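Iron aquisition yersiniabactin synthesis enzyme, YbtT (Escherichia coli, PDB 6BA9) is a type II thioesterase of low specificity that keeps yersiniabactin, a metallophore of pathogenic enterobacteria, in production. Local coordinates at residues Pro5-Arg10 and Ala39-Ser44; Ala96-Arg101 and Glu173-Asp178; Cys118-Leu123 and Arg210-His215; Ser125-Ser130 and His197-Ser202; Ile142-Cys147 and Asp225-Ile230. The protein carries 1 engineered substitution. All blocks are in the same frame, centred on the assembly; numbering follows the deposited sequence.

Interaction 1: Pro5-Arg10 and Ala39-Ser44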
# COMPACT_ATOMS: atom_id res chain seq x y z
N PRO A 5 -0.37 -1.97 -15.41
CA PRO A 5 0.85 -1.19 -15.64
C PRO A 5 0.55 0.30 -15.67
O PRO A 5 -0.42 0.75 -16.28
CB PRO A 5 1.32 -1.68 -17.01
CG PRO A 5 0.06 -2.09 -17.69
CD PRO A 5 -0.81 -2.68 -16.62
N LEU A 6 1.40 1.09 -14.99
CA LEU A 6 1.33 2.55 -15.04
C LEU A 6 2.49 3.14 -15.82
O LEU A 6 2.29 4.05 -16.64
CB LEU A 6 1.31 3.16 -13.64
CG LEU A 6 0.15 2.80 -12.70
CD1 LEU A 6 0.21 3.59 -11.41
CD2 LEU A 6 -1.20 3.01 -13.37
N TRP A 7 3.71 2.67 -15.57
CA TRP A 7 4.89 3.08 -16.34
C TRP A 7 5.57 1.86 -16.93
O TRP A 7 5.74 0.85 -16.23
CB TRP A 7 5.97 3.78 -15.50
CG TRP A 7 5.60 4.96 -14.70
CD1 TRP A 7 4.54 5.80 -14.90
CD2 TRP A 7 6.27 5.43 -13.54
NE1 TRP A 7 4.53 6.77 -13.93
CE2 TRP A 7 5.58 6.56 -13.08
CE3 TRP A 7 7.41 5.00 -12.85
CZ2 TRP A 7 5.98 7.27 -11.96
CZ3 TRP A 7 7.79 5.69 -11.73
CH2 TRP A 7 7.09 6.82 -11.29
N PRO A 8 6.05 1.94 -18.16
CA PRO A 8 6.99 0.93 -18.64
C PRO A 8 8.38 1.27 -18.16
O PRO A 8 8.69 2.42 -17.83
CB PRO A 8 6.88 1.11 -20.16
CG PRO A 8 6.72 2.58 -20.30
CD PRO A 8 5.87 3.02 -19.14
N ALA A 9 9.24 0.26 -18.10
CA ALA A 9 10.63 0.52 -17.81
C ALA A 9 11.22 1.39 -18.92
O ALA A 9 10.81 1.30 -20.08
CB ALA A 9 11.41 -0.78 -17.72
N ARG A 10 12.17 2.23 -18.56
CA ARG A 10 12.87 3.01 -19.57
C ARG A 10 14.36 3.08 -19.26
O ARG A 10 14.83 2.69 -18.18
CB ARG A 10 12.29 4.42 -19.73
CG ARG A 10 12.56 5.33 -18.57
CD ARG A 10 12.00 6.72 -18.82
NE ARG A 10 12.29 7.66 -17.76
CZ ARG A 10 11.73 8.86 -17.65
NH1 ARG A 10 10.83 9.25 -18.54
NH2 ARG A 10 12.05 9.66 -16.65
N ALA A 39 10.70 7.84 -12.33
CA ALA A 39 11.86 6.98 -12.15
C ALA A 39 11.84 5.99 -13.29
O ALA A 39 10.81 5.81 -13.94
CB ALA A 39 11.84 6.23 -10.80
N ASP A 40 12.98 5.35 -13.55
CA ASP A 40 13.12 4.54 -14.76
C ASP A 40 12.57 3.11 -14.64
O ASP A 40 12.50 2.40 -15.66
CB ASP A 40 14.59 4.50 -15.17
CG ASP A 40 15.10 5.85 -15.67
OD1 ASP A 40 14.30 6.78 -15.89
OD2 ASP A 40 16.33 5.96 -15.82
N CYS A 41 12.20 2.66 -13.45
CA CYS A 41 11.65 1.33 -13.29
C CYS A 41 10.28 1.25 -13.94
O CYS A 41 9.58 2.25 -14.07
CB CYS A 41 11.49 1.02 -11.79
SG CYS A 41 10.54 2.26 -10.85
N ALA A 42 9.89 0.03 -14.32
CA ALA A 42 8.49 -0.25 -14.56
C ALA A 42 7.74 -0.04 -13.25
O ALA A 42 8.29 -0.22 -12.16
CB ALA A 42 8.30 -1.69 -15.04
N LEU A 43 6.49 0.41 -13.37
CA LEU A 43 5.62 0.68 -12.23
C LEU A 43 4.25 0.08 -12.51
O LEU A 43 3.64 0.38 -13.55
CB LEU A 43 5.45 2.17 -11.99
CG LEU A 43 4.45 2.59 -10.90
CD1 LEU A 43 4.86 2.11 -9.51
CD2 LEU A 43 4.31 4.11 -10.88
N SER A 44 3.77 -0.74 -11.59
CA SER A 44 2.43 -1.30 -11.68
C SER A 44 1.67 -1.00 -10.39
O SER A 44 2.27 -0.87 -9.32
CB SER A 44 2.46 -2.79 -11.92
OG SER A 44 3.14 -3.11 -13.13
O HOH W 1 4.44 -1.66 -15.62
O HOH W 2 14.49 9.32 -15.28
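L43 lays its CD2 methyl over the six-membered ring of W7, 3.5 Å from the ring centroid and 10° off the normal, a CH-pi contact over the face. Farther along the same indole, L43 CB packs on W7 CE3 at 3.5 Å. The two form a hydrogen-bonded antiparallel pair and carry their side chains on the same face; chi1 of -55° puts W7 CG beside the backbone N. C41 O lies at the ring edge, while W7 NE1 is bound to W33 O and F237 of helix 233-243 meets the ring. This is the tight half. Its backbone centres on L43 O, which takes L6 N at 2.8 Å and W7 N at 3.1 Å; L43 N returns a bond to W7 O at 3.0 Å. The other half is looser and faces solvent. There R10 N reaches D40 O at 2.9 Å, and R10 NE makes a salt bridge to D40 OD1, also at 2.9 Å. The bond is straight, yet it meets the oxygen from above the carboxylate, whose plane is 70° from the guanidinium. One water joins R10 NH2 to the same D40 OD1, and N11 holds D40 OD2. Two consecutive residues, L6 and W7, opposite the single L43 define a classic beta bulge, here between the antiparallel edge strand 3-7 and strand 42-46 of an alpha/beta-hydrolase sheet.

Interaction 2: Ala96-Arg101 and Glu173-Asp178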
# COMPACT_ATOMS: atom_id res chain seq x y z
N ALA A 96 1.55 -5.22 1.15
CA ALA A 96 2.90 -5.32 0.62
C ALA A 96 3.79 -6.12 1.56
O ALA A 96 4.56 -6.97 1.11
CB ALA A 96 3.48 -3.92 0.40
N PHE A 97 3.69 -5.85 2.87
CA PHE A 97 4.45 -6.61 3.86
C PHE A 97 4.12 -8.09 3.81
O PHE A 97 5.02 -8.94 3.73
CB PHE A 97 4.14 -6.03 5.24
CG PHE A 97 4.71 -6.84 6.38
CD1 PHE A 97 6.07 -6.96 6.56
CD2 PHE A 97 3.87 -7.45 7.28
CE1 PHE A 97 6.58 -7.68 7.64
CE2 PHE A 97 4.37 -8.16 8.35
CZ PHE A 97 5.72 -8.28 8.52
N GLU A 98 2.82 -8.44 3.84
CA GLU A 98 2.43 -9.85 3.84
C GLU A 98 2.78 -10.53 2.52
O GLU A 98 3.14 -11.72 2.50
CB GLU A 98 0.95 -9.99 4.21
CG GLU A 98 0.60 -9.61 5.64
CD GLU A 98 1.11 -10.59 6.67
OE1 GLU A 98 1.47 -11.74 6.30
OE2 GLU A 98 1.17 -10.19 7.86
N THR A 99 2.71 -9.80 1.41
CA THR A 99 3.15 -10.33 0.12
C THR A 99 4.65 -10.60 0.14
O THR A 99 5.11 -11.66 -0.32
CB THR A 99 2.80 -9.34 -0.99
OG1 THR A 99 1.38 -9.14 -1.02
CG2 THR A 99 3.23 -9.86 -2.36
N CYS A 100 5.41 -9.66 0.68
CA CYS A 100 6.85 -9.82 0.76
C CYS A 100 7.20 -11.01 1.63
O CYS A 100 8.13 -11.76 1.31
CB CYS A 100 7.47 -8.53 1.31
SG CYS A 100 9.28 -8.42 1.10
N ARG A 101 6.46 -11.22 2.71
CA ARG A 101 6.66 -12.38 3.58
C ARG A 101 6.54 -13.67 2.79
O ARG A 101 7.42 -14.54 2.86
CB ARG A 101 5.65 -12.33 4.72
CG ARG A 101 5.69 -13.47 5.74
CD ARG A 101 5.06 -13.04 7.10
NE ARG A 101 4.49 -14.20 7.78
CZ ARG A 101 3.25 -14.29 8.26
NH1 ARG A 101 2.40 -13.28 8.18
NH2 ARG A 101 2.87 -15.43 8.85
N GLU A 173 -8.48 -2.86 9.43
CA GLU A 173 -8.59 -2.70 10.89
C GLU A 173 -8.54 -4.03 11.63
O GLU A 173 -8.05 -4.08 12.78
CB GLU A 173 -9.88 -1.91 11.20
CG GLU A 173 -9.78 -0.48 10.72
CD GLU A 173 -11.03 0.33 10.93
OE1 GLU A 173 -12.05 -0.20 11.44
OE2 GLU A 173 -10.99 1.51 10.55
N SER A 174 -9.00 -5.11 11.01
CA SER A 174 -8.98 -6.41 11.66
C SER A 174 -7.61 -7.07 11.59
O SER A 174 -7.40 -8.09 12.26
CB SER A 174 -10.05 -7.33 11.07
OG SER A 174 -9.78 -7.65 9.72
N TYR A 175 -6.70 -6.51 10.80
CA TYR A 175 -5.34 -7.00 10.66
C TYR A 175 -4.52 -6.57 11.87
O TYR A 175 -4.30 -5.37 12.09
CB TYR A 175 -4.74 -6.45 9.37
CG TYR A 175 -3.28 -6.80 9.15
CD1 TYR A 175 -2.28 -5.88 9.43
CD2 TYR A 175 -2.90 -8.05 8.70
CE1 TYR A 175 -0.96 -6.19 9.23
CE2 TYR A 175 -1.58 -8.36 8.49
CZ TYR A 175 -0.61 -7.42 8.77
OH TYR A 175 0.73 -7.68 8.58
N HIS A 176 -4.08 -7.55 12.66
CA HIS A 176 -3.39 -7.25 13.90
C HIS A 176 -2.81 -8.55 14.44
O HIS A 176 -3.46 -9.59 14.39
CB HIS A 176 -4.35 -6.66 14.93
CG HIS A 176 -3.71 -6.37 16.25
ND1 HIS A 176 -3.85 -7.20 17.34
CD2 HIS A 176 -2.90 -5.36 16.64
CE1 HIS A 176 -3.17 -6.69 18.36
NE2 HIS A 176 -2.59 -5.58 17.96
N TYR A 177 -1.60 -8.45 14.96
CA TYR A 177 -0.94 -9.56 15.65
C TYR A 177 -0.68 -9.17 17.10
O TYR A 177 -0.44 -8.00 17.41
CB TYR A 177 0.40 -9.88 15.02
CG TYR A 177 0.35 -10.43 13.61
CD1 TYR A 177 0.08 -11.76 13.37
CD2 TYR A 177 0.61 -9.61 12.52
CE1 TYR A 177 0.06 -12.26 12.08
CE2 TYR A 177 0.59 -10.10 11.24
CZ TYR A 177 0.31 -11.42 11.01
OH TYR A 177 0.30 -11.91 9.71
N ASP A 178 -0.71 -10.16 18.00
CA ASP A 178 -0.52 -9.83 19.40
C ASP A 178 0.89 -9.33 19.68
O ASP A 178 1.07 -8.47 20.55
CB ASP A 178 -0.83 -11.03 20.29
CG ASP A 178 -2.32 -11.28 20.42
OD1 ASP A 178 -3.10 -10.34 20.14
OD2 ASP A 178 -2.70 -12.40 20.82
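E98 OE2 takes two phenol hydroxyls at once: Y175 OH donates to it at 2.6 Å and Y177 OH at 2.7 Å. The two come from different directions. Y175 OH sits on the anti lone pair of E98 OE2, with ring and carboxylate planes 79° apart, whereas Y177 OH arrives 39° out of the carboxylate plane. Both tyrosines meet the glutamate tip to tip, with OE2 near the plane of each ring. The E98 chain is bent at chi2 (-70°), which swings CD off the extended path. The second carboxylate oxygen is held from within the helix, where R101 NH1 forms a salt bridge with E98 OE1 at 2.6 Å, although its hydrogen-bond angle is poor. The same R101 NH1 gives a weak bond to Y177 OH at 2.9 Å, so that hydroxyl both donates and accepts. Y175 OH also lies at the edge of the F97 ring, 3.4 Å from CD2. Burial alone would disfavour a charge on E98, but two phenol donors and the neighbouring guanidinium probably favour the ionised form. The nearest CA atoms, those of E98 and Y175, are 10.7 Å apart, so long side chains alone span the gap. Helix 91-105, following strand 84-89, meets the chain leaving helix 155-174; A67 of helix 63-77 touches E98, I63 touches Y175, W212 meets the Y177 ring, and F97 rests on I115 of strand 112-116.

Interaction 3: Cys118-Leu123 and Arg210-His215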
# COMPACT_ATOMS: atom_id res chain seq x y z
N CYS A 118 1.73 3.85 7.56
CA CYS A 118 0.95 2.77 8.14
C CYS A 118 1.53 2.41 9.50
O CYS A 118 2.75 2.31 9.64
CB CYS A 118 1.04 1.54 7.23
SG CYS A 118 -0.07 0.19 7.67
N HIS A 119 0.65 2.21 10.47
CA HIS A 119 1.07 1.68 11.76
C HIS A 119 1.54 0.23 11.62
O HIS A 119 1.13 -0.51 10.71
CB HIS A 119 -0.08 1.73 12.76
CG HIS A 119 -1.26 0.92 12.32
ND1 HIS A 119 -2.16 1.38 11.38
CD2 HIS A 119 -1.65 -0.33 12.65
CE1 HIS A 119 -3.06 0.44 11.16
NE2 HIS A 119 -2.78 -0.60 11.92
N ALA A 120 2.38 -0.19 12.55
CA ALA A 120 2.95 -1.53 12.51
C ALA A 120 1.92 -2.60 12.86
O ALA A 120 0.89 -2.30 13.49
CB ALA A 120 4.10 -1.60 13.50
N PRO A 121 2.16 -3.87 12.48
CA PRO A 121 1.12 -4.91 12.63
C PRO A 121 0.78 -5.31 14.06
O PRO A 121 -0.27 -5.94 14.24
CB PRO A 121 1.67 -6.10 11.84
CG PRO A 121 2.63 -5.48 10.85
CD PRO A 121 3.25 -4.34 11.60
N HIS A 122 1.58 -4.95 15.07
CA HIS A 122 1.18 -5.20 16.45
C HIS A 122 0.43 -4.02 17.06
O HIS A 122 0.10 -4.06 18.26
CB HIS A 122 2.40 -5.55 17.32
CG HIS A 122 3.40 -4.45 17.41
ND1 HIS A 122 4.24 -4.12 16.37
CD2 HIS A 122 3.72 -3.61 18.43
CE1 HIS A 122 5.03 -3.13 16.74
NE2 HIS A 122 4.72 -2.79 17.98
N LEU A 123 0.16 -2.99 16.28
CA LEU A 123 -0.56 -1.81 16.72
C LEU A 123 -1.91 -1.71 16.01
O LEU A 123 -2.22 -2.49 15.11
CB LEU A 123 0.27 -0.56 16.46
CG LEU A 123 1.68 -0.52 17.06
CD1 LEU A 123 2.40 0.73 16.67
CD2 LEU A 123 1.62 -0.63 18.59
N ARG A 210 9.99 -1.37 12.92
CA ARG A 210 11.31 -1.93 13.11
C ARG A 210 11.27 -3.21 13.93
O ARG A 210 12.23 -3.98 13.89
CB ARG A 210 12.25 -0.89 13.73
CG ARG A 210 12.55 0.30 12.81
CD ARG A 210 13.58 1.28 13.39
NE ARG A 210 13.09 1.88 14.62
CZ ARG A 210 13.43 1.50 15.85
NH1 ARG A 210 14.30 0.52 16.02
NH2 ARG A 210 12.87 2.10 16.89
N GLN A 211 10.17 -3.49 14.63
CA GLN A 211 10.02 -4.75 15.34
C GLN A 211 9.93 -5.93 14.39
O GLN A 211 10.19 -7.08 14.80
CB GLN A 211 8.77 -4.73 16.22
CG GLN A 211 8.73 -3.67 17.32
CD GLN A 211 9.59 -4.04 18.48
OE1 GLN A 211 9.88 -5.22 18.70
NE2 GLN A 211 10.01 -3.05 19.24
N TRP A 212 9.57 -5.68 13.13
CA TRP A 212 9.21 -6.73 12.17
C TRP A 212 10.23 -6.90 11.04
O TRP A 212 10.07 -7.79 10.20
CB TRP A 212 7.85 -6.36 11.55
CG TRP A 212 6.74 -6.36 12.52
CD1 TRP A 212 6.36 -5.34 13.35
CD2 TRP A 212 5.84 -7.44 12.78
NE1 TRP A 212 5.28 -5.73 14.11
CE2 TRP A 212 4.95 -7.01 13.78
CE3 TRP A 212 5.71 -8.74 12.27
CZ2 TRP A 212 3.94 -7.82 14.27
CZ3 TRP A 212 4.71 -9.53 12.76
CH2 TRP A 212 3.83 -9.08 13.75
N LEU A 213 11.28 -6.07 11.00
CA LEU A 213 12.12 -5.92 9.82
C LEU A 213 13.58 -5.93 10.25
O LEU A 213 14.01 -5.05 11.01
CB LEU A 213 11.77 -4.61 9.10
CG LEU A 213 10.32 -4.45 8.64
CD1 LEU A 213 10.07 -3.01 8.17
CD2 LEU A 213 10.02 -5.45 7.54
N SER A 214 14.35 -6.91 9.77
CA SER A 214 15.76 -7.03 10.16
C SER A 214 16.68 -6.02 9.51
O SER A 214 17.76 -5.71 10.06
CB SER A 214 16.25 -8.44 9.84
OG SER A 214 15.51 -9.36 10.61
N HIS A 215 16.34 -5.50 8.33
CA HIS A 215 17.23 -4.65 7.54
C HIS A 215 16.38 -3.47 7.08
O HIS A 215 15.71 -3.54 6.04
CB HIS A 215 17.83 -5.41 6.37
CG HIS A 215 18.65 -6.58 6.81
ND1 HIS A 215 18.30 -7.89 6.51
CD2 HIS A 215 19.77 -6.65 7.56
CE1 HIS A 215 19.18 -8.71 7.06
NE2 HIS A 215 20.08 -7.98 7.71
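W212 spreads its indole across P121 and ends one edge on H122. From CB, chi1 of -64° sets CG beside the backbone N, and CG comes within 4.1 Å of P121 CD. The next atom, CD1, is 3.7 Å from that same P121 CD, which lies over the five-membered ring 19° off its normal, a CH-pi contact. NE1 then donates to H122 ND1 at 3.0 Å with an N-H...N angle of 167°, the acceptor close to the indole plane. Beyond it, CZ2 rests on P121 CB at 3.7 Å, and CH2 at the far corner still touches P121 CB at 4.1 Å. The imidazole lies rim to rim with the indole, and H122 CE1 is 3.8 Å from Q211 CG. Because ND1 accepts, any single ring proton of H122 would probably sit on NE2. P121 and H122 occupy the two central positions of a type I beta turn from A120 to L123, closed by L123 N to A120 O, with proline second as is common in such turns.

Interaction 4: Ser125-Ser130 and His197-Ser202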
# COMPACT_ATOMS: atom_id res chain seq x y z
N SER A 125 -4.55 1.40 14.24
CA SER A 125 -4.68 2.78 13.81
C SER A 125 -5.36 3.61 14.89
O SER A 125 -6.26 3.14 15.59
CB SER A 125 -5.52 2.84 12.53
OG SER A 125 -5.70 4.18 12.13
N GLU A 126 -4.94 4.87 15.03
CA GLU A 126 -5.62 5.71 16.00
C GLU A 126 -7.05 6.03 15.57
O GLU A 126 -7.93 6.13 16.43
CB GLU A 126 -4.78 6.94 16.33
CG GLU A 126 -3.57 6.56 17.20
CD GLU A 126 -2.66 7.73 17.56
OE1 GLU A 126 -1.60 7.91 16.90
OE2 GLU A 126 -3.00 8.46 18.52
N ARG A 127 -7.32 6.11 14.27
CA ARG A 127 -8.66 6.30 13.74
C ARG A 127 -9.22 4.96 13.29
O ARG A 127 -8.54 4.22 12.58
CB ARG A 127 -8.63 7.26 12.55
CG ARG A 127 -10.01 7.72 12.09
CD ARG A 127 -9.99 8.28 10.70
NE ARG A 127 -9.14 9.47 10.54
CZ ARG A 127 -9.55 10.71 10.74
NH1 ARG A 127 -10.78 10.96 11.19
NH2 ARG A 127 -8.71 11.72 10.51
N GLN A 128 -10.44 4.66 13.72
CA GLN A 128 -11.10 3.40 13.42
C GLN A 128 -12.50 3.70 12.89
O GLN A 128 -13.22 4.51 13.48
CB GLN A 128 -11.20 2.57 14.69
CG GLN A 128 -9.88 2.15 15.25
CD GLN A 128 -9.29 1.00 14.49
OE1 GLN A 128 -9.98 0.02 14.19
NE2 GLN A 128 -8.01 1.11 14.16
N LEU A 129 -12.87 3.03 11.79
CA LEU A 129 -14.13 3.27 11.09
C LEU A 129 -15.13 2.12 11.13
O LEU A 129 -16.33 2.37 10.99
CB LEU A 129 -13.87 3.56 9.61
CG LEU A 129 -13.43 4.98 9.24
CD1 LEU A 129 -12.04 5.26 9.74
CD2 LEU A 129 -13.50 5.20 7.75
N SER A 130 -14.67 0.87 11.25
CA SER A 130 -15.53 -0.27 10.91
C SER A 130 -16.72 -0.42 11.83
O SER A 130 -17.72 -1.04 11.45
CB SER A 130 -14.74 -1.58 10.98
OG SER A 130 -13.83 -1.68 9.93
N HIS A 197 2.95 15.79 8.21
CA HIS A 197 1.65 16.22 8.71
C HIS A 197 0.58 15.19 8.37
O HIS A 197 -0.57 15.55 8.10
CB HIS A 197 1.30 17.61 8.19
CG HIS A 197 2.24 18.66 8.69
ND1 HIS A 197 3.50 18.85 8.14
CD2 HIS A 197 2.14 19.55 9.71
CE1 HIS A 197 4.12 19.82 8.79
NE2 HIS A 197 3.31 20.27 9.74
N ASP A 198 0.95 13.91 8.37
CA ASP A 198 0.01 12.82 8.10
C ASP A 198 -0.76 12.53 9.38
O ASP A 198 -0.21 11.95 10.33
CB ASP A 198 0.77 11.58 7.62
CG ASP A 198 -0.14 10.41 7.30
OD1 ASP A 198 -1.35 10.46 7.60
OD2 ASP A 198 0.35 9.43 6.69
N ARG A 199 -2.03 12.94 9.42
CA ARG A 199 -2.83 12.77 10.62
C ARG A 199 -3.24 11.32 10.86
O ARG A 199 -3.75 11.02 11.94
CB ARG A 199 -4.08 13.65 10.54
CG ARG A 199 -3.75 15.12 10.67
CD ARG A 199 -5.00 15.98 10.54
NE ARG A 199 -5.70 15.69 9.29
CZ ARG A 199 -6.97 15.31 9.19
NH1 ARG A 199 -7.75 15.25 10.26
NH2 ARG A 199 -7.47 15.03 8.00
N GLU A 200 -3.02 10.42 9.90
CA GLU A 200 -3.43 9.04 10.03
C GLU A 200 -2.34 8.11 10.55
O GLU A 200 -2.66 7.03 11.05
CB GLU A 200 -3.91 8.49 8.67
CG GLU A 200 -4.94 9.36 7.96
CD GLU A 200 -6.08 9.76 8.86
OE1 GLU A 200 -6.53 8.93 9.68
OE2 GLU A 200 -6.51 10.93 8.77
N ALA A 201 -1.07 8.48 10.42
CA ALA A 201 0.02 7.60 10.83
C ALA A 201 1.18 8.46 11.30
O ALA A 201 1.91 9.05 10.50
CB ALA A 201 0.47 6.67 9.71
N SER A 202 1.35 8.50 12.61
CA SER A 202 2.42 9.28 13.21
C SER A 202 3.77 8.62 12.98
O SER A 202 3.89 7.44 12.66
CB SER A 202 2.19 9.39 14.71
OG SER A 202 2.36 8.12 15.32
O HOH W 3 -6.42 6.26 9.73
O HOH W 4 -5.16 7.11 12.46
O HOH W 5 -2.31 5.34 13.46
O HOH W 6 -1.21 7.87 14.16
O HOH W 7 1.60 8.16 17.83
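R127 grips the carboxylate of E200 side-on with two nitrogens, a bidentate salt bridge. R127 NE reaches E200 OE1 at 2.8 Å in a nearly straight bond (175°), and R127 NH2 meets E200 OE2 at 2.9 Å on its syn lone pair. The two planes are 32° apart, so the pairing is slightly twisted. A bend at chi3 of R127 (-61°) turns NE off the extended chain. R127 NH1 goes to E140 and D143 of helix 134-144, and R199 NH1 goes to D143 as well; the shared acid probably eases the closeness of R127 NH2 to R199 NH1, 3.7 Å. Behind E200, D198 OD1 takes E200 N at 2.8 Å, an Asx turn. The same oxygen accepts from H226 ND1, which is consistent with the acid-histidine pair of an alpha/beta-hydrolase catalytic triad, with E200 beside it. Farther out, one water gives to E200 OE1 at 2.7 Å and to S125 OG, a second links S125 OG and R127 N to E200 O, and a third joins E126 N to that carbonyl. On the solvent side a further water donates to E126 OE1 and accepts from S202 N; S202 OG caps Q205 N at the start of helix 203-207. The R127 side chain packs on I144.

Interaction 5: Ile142-Cys147 and Asp225-Ile230; sequences IDIGGC and DHFYPI
F227 and I144 are brought together by their first torsions: chi1 of -65° sets F227 CG beside its backbone N, and in I144 CG2 stands anti to the backbone N. The phenyl rim then meets the end of helix 134-144, with the two side chains at about a right angle. F227 CE2 lies 3.6 Å from I144 O, which sits at the ring edge near its plane, while CZ touches I144 CG2 at 4.1 Å. Glycine carries the turn that follows, its backbone packing directly on the ring. G145, whose positive phi of 122° marks the helix end, has its C 3.7 Å from F227 CE2; G146 N is 3.8 Å from CZ. On the other side, D225 OD1 accepts from F227 N at 3.0 Å, an Asx turn that steadies the backbone bearing the ring. H226, the probable triad histidine, is 4.3 Å by CD2 from I144 CG2 and touches the engineered A90. F22 meets the phenyl edge-to-face. The direct contact is apolar packing, with a carbonyl oxygen at the ring edge, its polar link a single water between I144 O and D225 OD2, weak at the aspartate; such chemistry is consistent with a lightly held meeting of the helix end and the histidine loop.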
# COMPACT_ATOMS: atom_id res chain seq x y z
N ILE A 142 -14.44 11.50 5.02
CA ILE A 142 -14.25 12.86 4.54
C ILE A 142 -13.12 13.52 5.32
O ILE A 142 -12.26 14.20 4.73
CB ILE A 142 -15.58 13.65 4.65
CG1 ILE A 142 -16.59 13.11 3.64
CG2 ILE A 142 -15.33 15.13 4.42
CD1 ILE A 142 -18.01 13.57 3.93
N ASP A 143 -13.08 13.31 6.64
CA ASP A 143 -12.00 13.87 7.45
C ASP A 143 -10.64 13.37 6.99
O ASP A 143 -9.69 14.14 6.92
CB ASP A 143 -12.22 13.56 8.94
CG ASP A 143 -11.26 14.30 9.83
OD1 ASP A 143 -10.84 15.42 9.46
OD2 ASP A 143 -10.93 13.79 10.90
N ILE A 144 -10.52 12.07 6.66
CA ILE A 144 -9.24 11.56 6.17
C ILE A 144 -8.77 12.37 4.97
O ILE A 144 -7.59 12.70 4.85
CB ILE A 144 -9.36 10.06 5.84
CG1 ILE A 144 -9.53 9.24 7.13
CG2 ILE A 144 -8.11 9.58 5.12
CD1 ILE A 144 -9.99 7.80 6.88
N GLY A 145 -9.69 12.68 4.06
CA GLY A 145 -9.40 13.62 2.98
C GLY A 145 -9.57 13.10 1.57
O GLY A 145 -9.34 13.87 0.63
N GLY A 146 -9.97 11.86 1.35
CA GLY A 146 -10.11 11.37 -0.00
C GLY A 146 -11.54 11.06 -0.40
O GLY A 146 -11.77 10.17 -1.22
N CYS A 147 -12.52 11.78 0.15
CA CYS A 147 -13.92 11.48 -0.10
C CYS A 147 -14.73 12.76 -0.10
O CYS A 147 -14.56 13.60 0.79
CB CYS A 147 -14.47 10.58 1.01
SG CYS A 147 -16.14 10.05 0.79
N ASP A 225 0.72 15.67 3.80
CA ASP A 225 -0.34 15.05 4.58
C ASP A 225 -0.46 13.58 4.19
O ASP A 225 0.42 13.03 3.52
CB ASP A 225 -1.64 15.85 4.45
CG ASP A 225 -2.23 15.82 3.05
OD1 ASP A 225 -1.87 14.99 2.20
OD2 ASP A 225 -3.12 16.67 2.80
N HIS A 226 -1.57 12.93 4.58
CA HIS A 226 -1.70 11.49 4.37
C HIS A 226 -1.59 11.09 2.90
O HIS A 226 -1.24 9.95 2.59
CB HIS A 226 -3.03 10.96 4.92
CG HIS A 226 -3.15 9.46 4.90
ND1 HIS A 226 -2.27 8.64 5.56
CD2 HIS A 226 -4.04 8.64 4.28
CE1 HIS A 226 -2.61 7.37 5.35
NE2 HIS A 226 -3.68 7.35 4.59
N PHE A 227 -1.88 12.00 1.97
CA PHE A 227 -1.83 11.66 0.56
C PHE A 227 -0.51 12.07 -0.11
O PHE A 227 -0.44 12.18 -1.33
CB PHE A 227 -3.07 12.19 -0.16
CG PHE A 227 -4.33 11.52 0.33
CD1 PHE A 227 -4.65 10.25 -0.10
CD2 PHE A 227 -5.11 12.10 1.31
CE1 PHE A 227 -5.77 9.59 0.38
CE2 PHE A 227 -6.23 11.46 1.79
CZ PHE A 227 -6.56 10.21 1.33
N TYR A 228 0.55 12.20 0.68
CA TYR A 228 1.86 12.55 0.14
C TYR A 228 2.34 11.65 -1.00
O TYR A 228 3.06 12.14 -1.87
CB TYR A 228 2.93 12.69 1.25
CG TYR A 228 3.28 11.41 2.00
CD1 TYR A 228 4.14 10.47 1.44
CD2 TYR A 228 2.79 11.18 3.27
CE1 TYR A 228 4.46 9.30 2.13
CE2 TYR A 228 3.11 10.01 3.97
CZ TYR A 228 3.94 9.09 3.39
OH TYR A 228 4.22 7.96 4.11
N PRO A 229 2.01 10.35 -1.08
CA PRO A 229 2.53 9.58 -2.23
C PRO A 229 2.08 10.13 -3.57
O PRO A 229 2.80 10.00 -4.58
CB PRO A 229 2.02 8.16 -1.99
CG PRO A 229 1.88 8.09 -0.49
CD PRO A 229 1.34 9.46 -0.11
N ILE A 230 0.89 10.72 -3.60
CA ILE A 230 0.30 11.29 -4.81
C ILE A 230 0.60 12.78 -4.91
O ILE A 230 1.13 13.25 -5.91
CB ILE A 230 -1.21 11.00 -4.83
CG1 ILE A 230 -1.43 9.48 -4.96
CG2 ILE A 230 -1.89 11.75 -5.97
CD1 ILE A 230 -2.83 9.03 -4.52
O HOH W 8 -6.09 15.35 3.69

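In the fold
From the N terminus, interaction 1 closes first, pairing edge strand 3-7 with strand 42-46, and it is finished before any other opens. Interaction 2 then opens on helix 91-105 and closes at the end of helix 155-174, crossing interactions 3, 4 and 5. Interaction 3 opens after strand 112-116 and closes before strand 216-222; the whole of interaction 4 falls within that span, joining the loops that follow strands 112-116 and 190-195. Interaction 5, from the end of helix 134-144 to the loop after strand 216-222, crosses both 3 and 4. Interactions 2, 3 and 4 touch pairwise, and 4 also touches 5, linking helices 134-144 and 155-174 to the sheet's loops; their centres lie about 24 to 30 Å from that of interaction 1.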